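Local atomic coordinates of putative glycerophosphodiester phosphodiesterase (PDB entry 2O55), a protein that is a putative member of the glycerophosphodiester phosphodiesterase family, whose fold is a TIM-type beta/alpha barrel. Residues Phe107-Lys121 with Arg143-Leu157. Residues are numbered along the deposited sequence; the frame is centred on the assembly and turned at random.
Sequences FNLKLNLELKGEEWK and RVDYCSFHHEALAHL. With SO4 (sulfate ion), chain C; SO4 (sulfate ion), chain D.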
ATOM      1  N   PHE A 107       9.962   6.924  15.065  1.00 14.21           N
ATOM      2  CA  PHE A 107       9.974   7.380  13.675  1.00 13.09           C
ATOM      3  C   PHE A 107       8.553   7.601  13.138  1.00 12.80           C
ATOM      4  O   PHE A 107       7.701   6.702  13.191  1.00 12.85           O
ATOM      5  CB  PHE A 107      10.717   6.348  12.825  1.00 12.69           C
ATOM      6  CG  PHE A 107      10.880   6.738  11.399  1.00 11.98           C
ATOM      7  CD1 PHE A 107      11.903   7.586  11.009  1.00 11.86           C
ATOM      8  CD2 PHE A 107      10.028   6.245  10.434  1.00 12.72           C
ATOM      9  CE1 PHE A 107      12.067   7.958   9.684  1.00 10.96           C
ATOM     10  CE2 PHE A 107      10.184   6.607   9.087  1.00 12.75           C
ATOM     11  CZ  PHE A 107      11.208   7.469   8.719  1.00 11.99           C
ATOM     12  N   ASN A 108       8.305   8.798  12.625  1.00 12.39           N
ATOM     13  CA  ASN A 108       7.016   9.148  12.043  1.00 12.05           C
ATOM     14  C   ASN A 108       6.737   8.463  10.677  1.00 12.51           C
ATOM     15  O   ASN A 108       6.486   9.110   9.654  1.00 12.55           O
ATOM     16  CB  ASN A 108       6.892  10.671  11.964  1.00 11.76           C
ATOM     17  CG  ASN A 108       5.473  11.137  11.686  1.00 11.24           C
ATOM     18  OD1 ASN A 108       4.509  10.599  12.210  1.00  9.81           O
ATOM     19  ND2 ASN A 108       5.349  12.154  10.854  1.00 10.75           N
ATOM     20  N   LEU A 109       6.787   7.135  10.661  1.00 13.02           N
ATOM     21  CA  LEU A 109       6.353   6.365   9.506  1.00 13.18           C
ATOM     22  C   LEU A 109       4.904   6.678   9.194  1.00 13.99           C
ATOM     23  O   LEU A 109       4.072   6.770  10.096  1.00 13.38           O
ATOM     24  CB  LEU A 109       6.456   4.869   9.793  1.00 13.28           C
ATOM     25  CG  LEU A 109       6.155   3.893   8.646  1.00 12.91           C
ATOM     26  CD1 LEU A 109       7.199   4.025   7.544  1.00 11.89           C
ATOM     27  CD2 LEU A 109       6.116   2.472   9.163  1.00 12.61           C
ATOM     28  N   LYS A 110       4.613   6.857   7.913  1.00 15.14           N
ATOM     29  CA  LYS A 110       3.239   6.936   7.448  1.00 16.10           C
ATOM     30  C   LYS A 110       2.987   5.679   6.628  1.00 16.95           C
ATOM     31  O   LYS A 110       3.945   5.036   6.195  1.00 17.50           O
ATOM     32  CB  LYS A 110       3.010   8.194   6.623  1.00 16.00           C
ATOM     33  CG  LYS A 110       3.517   9.466   7.281  1.00 16.45           C
ATOM     34  CD  LYS A 110       3.031  10.701   6.562  1.00 16.74           C
ATOM     35  CE  LYS A 110       3.476  11.943   7.303  1.00 16.45           C
ATOM     36  NZ  LYS A 110       3.979  12.957   6.338  1.00 15.98           N
ATOM     37  N   LEU A 111       1.716   5.316   6.429  1.00 17.50           N
ATOM     38  CA  LEU A 111       1.384   4.069   5.740  1.00 17.67           C
ATOM     39  C   LEU A 111       0.446   4.252   4.534  1.00 17.93           C
ATOM     40  O   LEU A 111      -0.492   5.076   4.550  1.00 18.06           O
ATOM     41  CB  LEU A 111       0.757   3.077   6.719  1.00 17.60           C
ATOM     42  CG  LEU A 111       1.383   2.938   8.114  1.00 18.73           C
ATOM     43  CD1 LEU A 111       0.322   2.566   9.129  1.00 18.87           C
ATOM     44  CD2 LEU A 111       2.539   1.923   8.153  1.00 19.13           C
ATOM     45  N   ASN A 112       0.713   3.471   3.488  1.00 17.81           N
ATOM     46  CA  ASN A 112      -0.280   3.203   2.458  1.00 17.18           C
ATOM     47  C   ASN A 112      -0.879   1.796   2.620  1.00 16.97           C
ATOM     48  O   ASN A 112      -0.202   0.786   2.431  1.00 16.36           O
ATOM     49  CB  ASN A 112       0.321   3.388   1.079  1.00 17.18           C
ATOM     50  CG  ASN A 112       0.811   4.798   0.844  1.00 17.30           C
ATOM     51  OD1 ASN A 112       0.342   5.758   1.458  1.00 20.16           O
ATOM     52  ND2 ASN A 112       1.759   4.935  -0.056  1.00 17.03           N
ATOM     53  N   LEU A 113      -2.156   1.756   2.989  1.00 16.95           N
ATOM     54  CA  LEU A 113      -2.877   0.513   3.156  1.00 17.00           C
ATOM     55  C   LEU A 113      -3.716   0.201   1.919  1.00 17.26           C
ATOM     56  O   LEU A 113      -4.658   0.939   1.618  1.00 17.58           O
ATOM     57  CB  LEU A 113      -3.772   0.614   4.376  1.00 16.94           C
ATOM     58  CG  LEU A 113      -3.066   1.196   5.605  1.00 17.12           C
ATOM     59  CD1 LEU A 113      -4.042   1.348   6.748  1.00 17.57           C
ATOM     60  CD2 LEU A 113      -1.876   0.366   6.045  1.00 16.09           C
ATOM     61  N   GLU A 114      -3.365  -0.869   1.188  1.00 17.08           N
ATOM     62  CA  GLU A 114      -4.236  -1.351   0.114  1.00 17.02           C
ATOM     63  C   GLU A 114      -5.319  -2.338   0.621  1.00 16.81           C
ATOM     64  O   GLU A 114      -5.021  -3.359   1.261  1.00 16.56           O
ATOM     65  CB  GLU A 114      -3.471  -1.928  -1.091  1.00 16.73           C
ATOM     66  CG  GLU A 114      -4.435  -2.274  -2.244  1.00 16.59           C
ATOM     67  CD  GLU A 114      -3.782  -2.831  -3.506  1.00 17.48           C
ATOM     68  OE1 GLU A 114      -2.568  -3.177  -3.466  1.00 17.38           O
ATOM     69  OE2 GLU A 114      -4.517  -2.921  -4.538  1.00 17.04           O
ATOM     70  N   LEU A 115      -6.572  -2.008   0.333  1.00 16.19           N
ATOM     71  CA  LEU A 115      -7.650  -2.935   0.569  1.00 16.15           C
ATOM     72  C   LEU A 115      -7.640  -4.007  -0.527  1.00 15.65           C
ATOM     73  O   LEU A 115      -8.242  -3.834  -1.585  1.00 14.84           O
ATOM     74  CB  LEU A 115      -8.992  -2.187   0.632  1.00 16.58           C
ATOM     75  CG  LEU A 115      -9.104  -0.860   1.415  1.00 16.80           C
ATOM     76  CD1 LEU A 115     -10.568  -0.411   1.516  1.00 16.13           C
ATOM     77  CD2 LEU A 115      -8.474  -0.954   2.806  1.00 16.41           C
ATOM     78  N   LYS A 116      -6.912  -5.087  -0.265  1.00 15.76           N
ATOM     79  CA  LYS A 116      -6.852  -6.235  -1.156  1.00 16.53           C
ATOM     80  C   LYS A 116      -8.117  -7.048  -0.956  1.00 17.22           C
ATOM     81  O   LYS A 116      -8.311  -7.720   0.061  1.00 16.83           O
ATOM     82  CB  LYS A 116      -5.594  -7.068  -0.912  1.00 16.64           C
ATOM     83  CG  LYS A 116      -4.402  -6.687  -1.782  1.00 16.81           C
ATOM     84  CD  LYS A 116      -4.386  -7.471  -3.078  1.00 17.40           C
ATOM     85  CE  LYS A 116      -3.436  -6.844  -4.102  1.00 18.60           C
ATOM     86  NZ  LYS A 116      -3.430  -7.626  -5.393  1.00 20.17           N
ATOM     87  N   GLY A 117      -8.962  -6.998  -1.978  1.00 18.33           N
ATOM     88  CA  GLY A 117     -10.387  -6.927  -1.752  1.00 19.18           C
ATOM     89  C   GLY A 117     -11.255  -7.886  -2.487  1.00 19.75           C
ATOM     90  O   GLY A 117     -11.637  -7.676  -3.639  1.00 20.23           O
ATOM     91  N   GLU A 118     -11.573  -8.961  -1.799  1.00 20.29           N
ATOM     92  CA  GLU A 118     -12.737  -9.708  -2.157  1.00 20.55           C
ATOM     93  C   GLU A 118     -13.867  -8.858  -1.569  1.00 20.32           C
ATOM     94  O   GLU A 118     -14.719  -8.354  -2.306  1.00 20.15           O
ATOM     95  CB  GLU A 118     -12.673 -11.122  -1.551  1.00 20.89           C
ATOM     96  CG  GLU A 118     -11.536 -12.030  -2.092  1.00 21.14           C
ATOM     97  CD  GLU A 118     -10.945 -12.912  -0.991  1.00 22.25           C
ATOM     98  OE1 GLU A 118     -10.328 -12.336  -0.065  1.00 21.73           O
ATOM     99  OE2 GLU A 118     -11.100 -14.165  -1.037  1.00 22.72           O
ATOM    100  N   GLU A 119     -13.793  -8.624  -0.256  1.00 20.15           N
ATOM    101  CA  GLU A 119     -14.933  -8.139   0.528  1.00 20.35           C
ATOM    102  C   GLU A 119     -14.772  -6.783   1.248  1.00 19.93           C
ATOM    103  O   GLU A 119     -15.459  -6.485   2.236  1.00 19.63           O
ATOM    104  CB  GLU A 119     -15.360  -9.222   1.521  1.00 20.71           C
ATOM    105  CG  GLU A 119     -14.379  -9.445   2.665  1.00 21.70           C
ATOM    106  CD  GLU A 119     -15.090  -9.985   3.892  1.00 24.28           C
ATOM    107  OE1 GLU A 119     -15.157  -9.249   4.909  1.00 23.89           O
ATOM    108  OE2 GLU A 119     -15.618 -11.132   3.824  1.00 24.77           O
ATOM    109  N   TRP A 120     -13.857  -5.964   0.754  1.00 19.51           N
ATOM    110  CA  TRP A 120     -13.872  -4.555   1.097  1.00 19.22           C
ATOM    111  C   TRP A 120     -15.027  -3.907   0.364  1.00 19.66           C
ATOM    112  O   TRP A 120     -15.517  -2.860   0.761  1.00 19.42           O
ATOM    113  CB  TRP A 120     -12.558  -3.896   0.717  1.00 18.13           C
ATOM    114  CG  TRP A 120     -11.433  -4.540   1.417  1.00 17.33           C
ATOM    115  CD1 TRP A 120     -10.560  -5.438   0.893  1.00 16.64           C
ATOM    116  CD2 TRP A 120     -11.074  -4.383   2.789  1.00 15.29           C
ATOM    117  NE1 TRP A 120      -9.660  -5.836   1.843  1.00 15.65           N
ATOM    118  CE2 TRP A 120      -9.954  -5.214   3.023  1.00 13.70           C
ATOM    119  CE3 TRP A 120     -11.583  -3.613   3.843  1.00 15.86           C
ATOM    120  CZ2 TRP A 120      -9.329  -5.310   4.259  1.00 13.97           C
ATOM    121  CZ3 TRP A 120     -10.954  -3.700   5.090  1.00 16.63           C
ATOM    122  CH2 TRP A 120      -9.832  -4.553   5.280  1.00 16.19           C
ATOM    123  N   LYS A 121     -15.466  -4.565  -0.701  1.00 20.60           N
ATOM    124  CA  LYS A 121     -16.505  -4.041  -1.553  1.00 21.56           C
ATOM    125  C   LYS A 121     -17.836  -4.290  -0.874  1.00 22.16           C
ATOM    126  O   LYS A 121     -18.795  -3.559  -1.118  1.00 22.44           O
ATOM    127  CB  LYS A 121     -16.461  -4.750  -2.900  1.00 21.63           C
ATOM    128  CG  LYS A 121     -16.292  -3.831  -4.117  1.00 22.31           C
ATOM    129  CD  LYS A 121     -16.167  -4.728  -5.397  1.00 22.39           C
ATOM    130  CE  LYS A 121     -15.905  -3.858  -6.626  1.00 21.30           C
ATOM    131  NZ  LYS A 121     -17.185  -3.020  -6.957  1.00 22.13           N
ATOM    132  N   ARG A 143      -1.644   9.618   9.753  1.00 16.91           N
ATOM    133  CA  ARG A 143      -0.504   8.884   9.203  1.00 16.33           C
ATOM    134  C   ARG A 143      -0.890   7.700   8.290  1.00 16.54           C
ATOM    135  O   ARG A 143      -0.075   6.791   8.037  1.00 16.70           O
ATOM    136  CB  ARG A 143       0.298   8.292  10.348  1.00 16.54           C
ATOM    137  CG  ARG A 143       0.702   9.242  11.455  1.00 16.26           C
ATOM    138  CD  ARG A 143       2.104   8.895  11.858  1.00 15.73           C
ATOM    139  NE  ARG A 143       2.252   8.211  13.143  1.00 14.12           N
ATOM    140  CZ  ARG A 143       3.365   7.577  13.505  1.00 13.42           C
ATOM    141  NH1 ARG A 143       4.383   7.502  12.666  1.00 14.66           N
ATOM    142  NH2 ARG A 143       3.471   7.007  14.687  1.00 13.44           N
ATOM    143  N   VAL A 144      -2.124   7.691   7.794  1.00 16.13           N
ATOM    144  CA  VAL A 144      -2.655   6.530   7.090  1.00 15.11           C
ATOM    145  C   VAL A 144      -3.448   6.984   5.874  1.00 15.42           C
ATOM    146  O   VAL A 144      -4.335   7.847   5.978  1.00 15.65           O
ATOM    147  CB  VAL A 144      -3.495   5.627   8.047  1.00 14.61           C
ATOM    148  CG1 VAL A 144      -4.669   5.041   7.358  1.00 13.95           C
ATOM    149  CG2 VAL A 144      -2.637   4.519   8.624  1.00 13.57           C
ATOM    150  N   ASP A 145      -3.115   6.382   4.733  1.00 15.22           N
ATOM    151  CA  ASP A 145      -3.764   6.645   3.468  1.00 15.15           C
ATOM    152  C   ASP A 145      -4.246   5.318   2.884  1.00 15.20           C
ATOM    153  O   ASP A 145      -3.451   4.392   2.697  1.00 15.41           O
ATOM    154  CB  ASP A 145      -2.751   7.278   2.532  1.00 15.31           C
ATOM    155  CG  ASP A 145      -3.397   7.999   1.384  1.00 16.42           C
ATOM    156  OD1 ASP A 145      -3.066   9.199   1.194  1.00 17.75           O
ATOM    157  OD2 ASP A 145      -4.237   7.385   0.680  1.00 17.19           O
ATOM    158  N   TYR A 146      -5.545   5.216   2.605  1.00 14.94           N
ATOM    159  CA  TYR A 146      -6.139   3.955   2.127  1.00 14.48           C
ATOM    160  C   TYR A 146      -6.260   3.989   0.620  1.00 14.86           C
ATOM    161  O   TYR A 146      -6.660   5.016   0.036  1.00 15.55           O
ATOM    162  CB  TYR A 146      -7.528   3.710   2.710  1.00 14.06           C
ATOM    163  CG  TYR A 146      -7.680   4.031   4.174  1.00 14.03           C
ATOM    164  CD1 TYR A 146      -8.029   5.311   4.572  1.00 14.45           C
ATOM    165  CD2 TYR A 146      -7.498   3.046   5.167  1.00 13.75           C
ATOM    166  CE1 TYR A 146      -8.178   5.628   5.914  1.00 16.25           C
ATOM    167  CE2 TYR A 146      -7.650   3.345   6.532  1.00 13.87           C
ATOM    168  CZ  TYR A 146      -7.997   4.650   6.891  1.00 15.18           C
ATOM    169  OH  TYR A 146      -8.157   5.035   8.201  1.00 15.00           O
ATOM    170  N   CYS A 147      -5.928   2.873  -0.025  1.00 14.47           N
ATOM    171  CA  CYS A 147      -6.035   2.804  -1.474  1.00 14.13           C
ATOM    172  C   CYS A 147      -6.560   1.461  -1.972  1.00 13.91           C
ATOM    173  O   CYS A 147      -6.592   0.475  -1.216  1.00 14.37           O
ATOM    174  CB  CYS A 147      -4.697   3.115  -2.108  1.00 14.10           C
ATOM    175  SG  CYS A 147      -3.549   1.904  -1.631  1.00 14.12           S
ATOM    176  N   SER A 148      -6.979   1.445  -3.242  1.00 13.11           N
ATOM    177  CA  SER A 148      -7.570   0.274  -3.860  1.00 12.46           C
ATOM    178  C   SER A 148      -7.655   0.445  -5.364  1.00 12.02           C
ATOM    179  O   SER A 148      -7.679   1.576  -5.871  1.00 12.01           O
ATOM    180  CB  SER A 148      -8.963   0.047  -3.293  1.00 12.37           C
ATOM    181  OG  SER A 148      -9.560  -1.094  -3.870  1.00 13.45           O
ATOM    182  N   PHE A 149      -7.677  -0.683  -6.071  1.00 11.56           N
ATOM    183  CA  PHE A 149      -8.059  -0.706  -7.476  1.00 11.11           C
ATOM    184  C   PHE A 149      -9.546  -0.573  -7.623  1.00 11.35           C
ATOM    185  O   PHE A 149     -10.021  -0.026  -8.612  1.00 12.13           O
ATOM    186  CB  PHE A 149      -7.591  -1.979  -8.147  1.00 10.45           C
ATOM    187  CG  PHE A 149      -6.143  -1.997  -8.368  1.00 10.50           C
ATOM    188  CD1 PHE A 149      -5.333  -2.864  -7.658  1.00  9.89           C
ATOM    189  CD2 PHE A 149      -5.555  -1.082  -9.235  1.00 10.80           C
ATOM    190  CE1 PHE A 149      -3.959  -2.862  -7.852  1.00  7.78           C
ATOM    191  CE2 PHE A 149      -4.179  -1.074  -9.422  1.00  9.56           C
ATOM    192  CZ  PHE A 149      -3.387  -1.974  -8.732  1.00  8.28           C
ATOM    193  N   HIS A 150     -10.273  -1.050  -6.620  1.00 11.35           N
ATOM    194  CA  HIS A 150     -11.723  -0.994  -6.598  1.00 11.53           C
ATOM    195  C   HIS A 150     -12.221   0.186  -5.766  1.00 11.47           C
ATOM    196  O   HIS A 150     -12.228   0.134  -4.547  1.00 11.54           O
ATOM    197  CB  HIS A 150     -12.229  -2.313  -6.058  1.00 11.47           C
ATOM    198  CG  HIS A 150     -11.482  -3.483  -6.603  1.00 11.80           C
ATOM    199  ND1 HIS A 150     -11.724  -3.997  -7.860  1.00 13.03           N
ATOM    200  CD2 HIS A 150     -10.478  -4.224  -6.074  1.00 11.68           C
ATOM    201  CE1 HIS A 150     -10.912  -5.019  -8.074  1.00 12.91           C
ATOM    202  NE2 HIS A 150     -10.142  -5.172  -7.008  1.00 12.27           N
ATOM    203  N   HIS A 151     -12.650   1.247  -6.439  1.00 11.74           N
ATOM    204  CA  HIS A 151     -12.893   2.526  -5.768  1.00 12.18           C
ATOM    205  C   HIS A 151     -14.163   2.582  -4.959  1.00 12.12           C
ATOM    206  O   HIS A 151     -14.327   3.453  -4.091  1.00 13.02           O
ATOM    207  CB  HIS A 151     -12.752   3.697  -6.747  1.00 12.16           C
ATOM    208  CG  HIS A 151     -11.466   3.647  -7.518  1.00 14.98           C
ATOM    209  ND1 HIS A 151     -11.409   3.727  -8.895  1.00 16.98           N
ATOM    210  CD2 HIS A 151     -10.192   3.427  -7.100  1.00 16.49           C
ATOM    211  CE1 HIS A 151     -10.153   3.592  -9.288  1.00 17.77           C
ATOM    212  NE2 HIS A 151      -9.394   3.408  -8.217  1.00 17.58           N
ATOM    213  N   GLU A 152     -15.048   1.630  -5.199  1.00 11.83           N
ATOM    214  CA  GLU A 152     -16.228   1.541  -4.389  1.00 11.67           C
ATOM    215  C   GLU A 152     -15.867   1.234  -2.965  1.00 10.90           C
ATOM    216  O   GLU A 152     -16.561   1.675  -2.068  1.00 11.30           O
ATOM    217  CB  GLU A 152     -17.178   0.481  -4.893  1.00 12.15           C
ATOM    218  CG  GLU A 152     -18.607   0.828  -4.535  1.00 15.83           C
ATOM    219  CD  GLU A 152     -19.507  -0.394  -4.444  1.00 20.77           C
ATOM    220  OE1 GLU A 152     -19.859  -0.787  -3.293  1.00 23.32           O
ATOM    221  OE2 GLU A 152     -19.856  -0.961  -5.515  1.00 21.30           O
ATOM    222  N   ALA A 153     -14.783   0.489  -2.751  1.00 10.14           N
ATOM    223  CA  ALA A 153     -14.388   0.094  -1.391  1.00  9.43           C
ATOM    224  C   ALA A 153     -14.018   1.317  -0.552  1.00  9.35           C
ATOM    225  O   ALA A 153     -14.372   1.416   0.632  1.00  9.34           O
ATOM    226  CB  ALA A 153     -13.252  -0.910  -1.421  1.00  8.88           C
ATOM    227  N   LEU A 154     -13.317   2.254  -1.187  1.00  8.91           N
ATOM    228  CA  LEU A 154     -12.919   3.488  -0.555  1.00  8.00           C
ATOM    229  C   LEU A 154     -14.142   4.309  -0.178  1.00  8.05           C
ATOM    230  O   LEU A 154     -14.219   4.818   0.924  1.00  7.82           O
ATOM    231  CB  LEU A 154     -12.026   4.262  -1.504  1.00  7.94           C
ATOM    232  CG  LEU A 154     -10.800   3.471  -1.956  1.00  7.28           C
ATOM    233  CD1 LEU A 154     -10.093   4.222  -3.066  1.00  6.76           C
ATOM    234  CD2 LEU A 154      -9.848   3.227  -0.803  1.00  6.17           C
ATOM    235  N   ALA A 155     -15.120   4.407  -1.080  1.00  8.36           N
ATOM    236  CA  ALA A 155     -16.347   5.167  -0.805  1.00  8.55           C
ATOM    237  C   ALA A 155     -17.004   4.781   0.530  1.00  9.01           C
ATOM    238  O   ALA A 155     -17.555   5.619   1.232  1.00  8.79           O
ATOM    239  CB  ALA A 155     -17.312   5.004  -1.938  1.00  8.16           C
ATOM    240  N   HIS A 156     -16.910   3.502   0.874  1.00 10.14           N
ATOM    241  CA  HIS A 156     -17.468   2.969   2.103  1.00 11.09           C
ATOM    242  C   HIS A 156     -16.739   3.515   3.318  1.00 11.10           C
ATOM    243  O   HIS A 156     -17.351   3.745   4.365  1.00 11.37           O
ATOM    244  CB  HIS A 156     -17.405   1.442   2.101  1.00 11.60           C
ATOM    245  CG  HIS A 156     -18.286   0.790   1.069  1.00 14.35           C
ATOM    246  ND1 HIS A 156     -19.643   1.038   0.975  1.00 16.52           N
ATOM    247  CD2 HIS A 156     -18.005  -0.128   0.109  1.00 15.60           C
ATOM    248  CE1 HIS A 156     -20.154   0.316  -0.009  1.00 16.65           C
ATOM    249  NE2 HIS A 156     -19.181  -0.400  -0.550  1.00 16.87           N
ATOM    250  N   LEU A 157     -15.434   3.722   3.191  1.00 10.90           N
ATOM    251  CA  LEU A 157     -14.689   4.338   4.283  1.00 11.09           C
ATOM    252  C   LEU A 157     -15.125   5.785   4.457  1.00 10.96           C
ATOM    253  O   LEU A 157     -15.589   6.204   5.524  1.00 11.47           O
ATOM    254  CB  LEU A 157     -13.195   4.288   4.012  1.00 11.02           C
ATOM    255  CG  LEU A 157     -12.582   2.904   4.196  1.00 12.18           C
ATOM    256  CD1 LEU A 157     -11.067   2.968   3.987  1.00 12.67           C
ATOM    257  CD2 LEU A 157     -12.918   2.329   5.584  1.00 13.06           C
TER
HETATM  258  S   SO4 C   2      -7.377  -6.519  -5.509  0.75 31.06           S
HETATM  259  O1  SO4 C   2      -7.969  -6.700  -6.829  0.75 29.78           O
HETATM  260  O2  SO4 C   2      -6.388  -7.571  -5.284  0.75 29.26           O
HETATM  261  O3  SO4 C   2      -6.738  -5.200  -5.425  0.75 31.49           O
HETATM  262  O4  SO4 C   2      -8.421  -6.611  -4.496  0.75 28.32           O
HETATM  263  S   SO4 D 261     -15.179  -0.523  -8.632  0.75 49.81           S
HETATM  264  O1  SO4 D 261     -16.001   0.509  -8.020  0.75 47.85           O
HETATM  265  O2  SO4 D 261     -15.868  -1.200  -9.730  0.75 48.20           O
HETATM  266  O3  SO4 D 261     -13.933   0.110  -9.092  0.75 47.49           O
HETATM  267  O4  SO4 D 261     -14.930  -1.530  -7.610  0.75 49.86           O
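L111 and L113 meet V144 and Y146 on one face of two parallel neighbours, strands 110-115 and 144-148, while L115 meets the helix that follows. Five backbone hydrogen bonds hold the pair in register, from L111 N to R143 O (2.8 Å) through to L115 N to C147 O (2.9 Å). L111 CD1 touches V144 CG2 at 3.6 Å, while L113 CD1 lies against both methyls of V144, the two side chains crossing at about a right angle. V144 CG1 and L157 CD1 lie over opposite faces of the Y146 ring, each toward its rim, and L113 CD1 approaches the ring obliquely (4.1 Å from CE2). L115, its CG turned anti to the carbonyl carbon (chi1 -43°), carries CD1 to A153 CB and L157 CD1, and W120 CB also packs on A153 CB. On the other side of the sheet E114 packs its CB on C147 SG, and its extended chain brings OE2 to F149 CD1.

The polar ends, where N108, K121 and E152 are exposed, are held by weak or long bonds. R143 bends at chi2 and chi3 to give NH1 to L109 O (2.7 Å) and F107 O, both weak bonds. At the far end K121 forms a long salt bridge from NZ to E152 OE2 (3.7 Å), and the N-H at H156 NE2 is shared between E152 OE1 and, as the weak branch, K121 O.

Beyond the C-terminal ends of the strands G117 N, K116 NZ and H150 NE2 (2.7 Å to O1) grip one sulfate ion, probably from the crystallisation liquor. Joined through helix 127-136, the strands form a beta-alpha-beta unit of a TIM barrel, and the sulfate is consistent with an anion-accepting pocket at the strand ends, where the pockets of such barrels lie.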